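Local coordinates for chromosome partition protein Smc (PDB 3KTA), which is probably required for chromosome condensation and partitioning, its terminal domains joining into an ABC-type ATPase that binds ATP and can show adenylate kinase activity, at residues A[5-10]-A[80-85]. Residues are numbered along the deposited sequence; the frame is centred on the assembly and turned at random.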
loop_
_atom_site.group_PDB
_atom_site.type_symbol
_atom_site.label_atom_id
_atom_site.label_comp_id
_atom_site.label_asym_id
_atom_site.label_seq_id
_atom_site.Cartn_x
_atom_site.Cartn_y
_atom_site.Cartn_z
ATOM N N GLU A 5 6.349 10.433 8.343
ATOM C CA GLU A 5 7.494 11.304 8.096
ATOM C C GLU A 5 8.724 10.471 7.764
ATOM O O GLU A 5 9.449 10.760 6.808
ATOM C CB GLU A 5 7.719 12.237 9.298
ATOM C CG GLU A 5 6.551 13.188 9.452
ATOM C CD GLU A 5 6.807 14.326 10.400
ATOM O OE1 GLU A 5 7.258 14.051 11.535
ATOM O OE2 GLU A 5 6.529 15.487 10.005
ATOM N N LYS A 6 8.932 9.406 8.529
ATOM C CA LYS A 6 10.084 8.540 8.307
ATOM C C LYS A 6 9.954 7.222 9.054
ATOM O O LYS A 6 9.151 7.097 9.994
ATOM C CB LYS A 6 11.384 9.234 8.743
ATOM C CG LYS A 6 11.464 9.502 10.259
ATOM C CD LYS A 6 12.792 10.153 10.621
ATOM C CE LYS A 6 12.858 10.404 12.129
ATOM N NZ LYS A 6 14.152 11.034 12.540
ATOM N N LEU A 7 10.760 6.250 8.624
ATOM C CA LEU A 7 11.024 5.020 9.361
ATOM C C LEU A 7 12.472 4.998 9.841
ATOM O O LEU A 7 13.366 5.560 9.200
ATOM C CB LEU A 7 10.848 3.793 8.466
ATOM C CG LEU A 7 9.453 3.455 7.976
ATOM C CD1 LEU A 7 9.546 2.470 6.826
ATOM C CD2 LEU A 7 8.613 2.870 9.119
ATOM N N GLU A 8 12.694 4.334 10.963
ATOM C CA GLU A 8 14.039 4.006 11.433
ATOM C C GLU A 8 14.112 2.497 11.634
ATOM O O GLU A 8 13.337 1.935 12.409
ATOM C CB GLU A 8 14.354 4.753 12.735
ATOM C CG GLU A 8 14.625 6.226 12.506
ATOM C CD GLU A 8 14.829 7.009 13.781
ATOM O OE1 GLU A 8 14.614 6.445 14.873
ATOM O OE2 GLU A 8 15.171 8.202 13.673
ATOM N N LEU A 9 15.020 1.846 10.904
ATOM C CA LEU A 9 15.190 0.397 10.967
ATOM C C LEU A 9 16.517 0.063 11.633
ATOM O O LEU A 9 17.551 0.589 11.237
ATOM C CB LEU A 9 15.225 -0.202 9.557
ATOM C CG LEU A 9 13.890 -0.422 8.837
ATOM C CD1 LEU A 9 13.115 0.859 8.677
ATOM C CD2 LEU A 9 14.154 -1.067 7.457
ATOM N N LYS A 10 16.485 -0.835 12.608
ATOM C CA LYS A 10 17.714 -1.355 13.196
ATOM C C LYS A 10 17.642 -2.873 13.321
ATOM O O LYS A 10 16.783 -3.415 14.026
ATOM C CB LYS A 10 17.972 -0.720 14.568
ATOM C CG LYS A 10 19.253 -1.256 15.228
ATOM C CD LYS A 10 19.472 -0.706 16.625
ATOM C CE LYS A 10 20.664 -1.403 17.264
ATOM N NZ LYS A 10 20.895 -0.971 18.667
ATOM N N ALA A 80 15.368 -7.142 16.196
ATOM C CA ALA A 80 14.975 -6.254 15.099
ATOM C C ALA A 80 14.078 -5.156 15.653
ATOM O O ALA A 80 13.173 -5.422 16.437
ATOM C CB ALA A 80 14.255 -7.037 14.015
ATOM N N GLU A 81 14.326 -3.921 15.239
ATOM C CA GLU A 81 13.506 -2.810 15.697
ATOM C C GLU A 81 13.112 -1.862 14.566
ATOM O O GLU A 81 13.931 -1.511 13.723
ATOM C CB GLU A 81 14.251 -2.037 16.775
ATOM C CG GLU A 81 13.529 -0.798 17.271
ATOM C CD GLU A 81 14.276 -0.147 18.414
ATOM O OE1 GLU A 81 14.272 -0.720 19.522
ATOM O OE2 GLU A 81 14.865 0.928 18.200
ATOM N N VAL A 82 11.853 -1.439 14.570
ATOM C CA VAL A 82 11.394 -0.414 13.643
ATOM C C VAL A 82 10.702 0.685 14.432
ATOM O O VAL A 82 9.903 0.399 15.331
ATOM C CB VAL A 82 10.415 -0.994 12.604
ATOM C CG1 VAL A 82 9.913 0.099 11.648
ATOM C CG2 VAL A 82 11.105 -2.108 11.810
ATOM N N ALA A 83 11.039 1.930 14.108
ATOM C CA ALA A 83 10.298 3.075 14.614
ATOM C C ALA A 83 9.639 3.791 13.444
ATOM O O ALA A 83 10.260 3.993 12.397
ATOM C CB ALA A 83 11.214 4.025 15.367
ATOM N N ILE A 84 8.376 4.166 13.617
ATOM C CA ILE A 84 7.666 4.908 12.593
ATOM C C ILE A 84 7.236 6.265 13.166
ATOM O O ILE A 84 6.722 6.342 14.293
ATOM C CB ILE A 84 6.474 4.088 12.025
ATOM C CG1 ILE A 84 5.857 4.806 10.815
ATOM C CG2 ILE A 84 5.415 3.793 13.125
ATOM C CD1 ILE A 84 4.869 3.931 10.037
ATOM N N TYR A 85 7.509 7.330 12.424
ATOM C CA TYR A 85 7.211 8.697 12.880
ATOM C C TYR A 85 6.053 9.257 12.055
ATOM O O TYR A 85 6.183 9.450 10.834
ATOM C CB TYR A 85 8.458 9.583 12.737
ATOM C CG TYR A 85 9.588 9.187 13.666
ATOM C CD1 TYR A 85 10.291 8.007 13.473
ATOM C CD2 TYR A 85 9.928 9.977 14.748
ATOM C CE1 TYR A 85 11.321 7.624 14.328
ATOM C CE2 TYR A 85 10.955 9.604 15.613
ATOM C CZ TYR A 85 11.643 8.427 15.398
ATOM O OH TYR A 85 12.667 8.055 16.253
HETATM O O HOH W 1 14.799 1.910 15.163
HETATM O O HOH W 2 14.329 10.265 15.568
#
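In the antiparallel sheet of the N-terminal part of the ABC-type ATPase head of this SMC protein, K6 and Y85 meet on the same face of two neighbouring strands, 5-10 and 80-85, and illustrate how a cross-strand cation-pi pair is built. K6 CG sits between the backbone N and the carbonyl carbon (chi1 66°), against Y85 CD1 at 3.7 Å, and the extended chain then carries K6 CE over the centre of the ring, 3.7 Å from the Y85 centroid. The ammonium follows above the same face, K6 NZ lying 4.6 Å from that centroid. It also forms a salt bridge within its own strand, K6 NZ to E8 OE2 at 3.2 Å, while the other carboxylate oxygen accepts the phenol proton, Y85 OH to E8 OE1 at 2.9 Å, from 51° above the carboxylate plane. Each of the three side chains touches the other two, which is likely to limit their rotation, and an alanine in place of Y85 would probably leave the K6 side chain without its aromatic platform and E8 OE1 without its phenol partner. Backbone bonds knit the strands beneath this cluster, and at one end a classic beta bulge sets both E5 and K6 opposite Y85, whose O accepts from E5 N. L7, L9, V82 and I84 share the other, apolar face, where helix 39-49, whose first residues belong to the ATP-binding P-loop, packs on L7 through I46, on V82 through F48 and V49, and on I84 through V49. There L7 and I84 run side by side, L7 CD2 touching I84 CG1 at 3.8 Å. Further along the polar face, E81 OE1 forms salt bridges with R103 and R105 of the next strand, while E81 OE2 accepts from a water that also donates to E8 O at 3.1 Å.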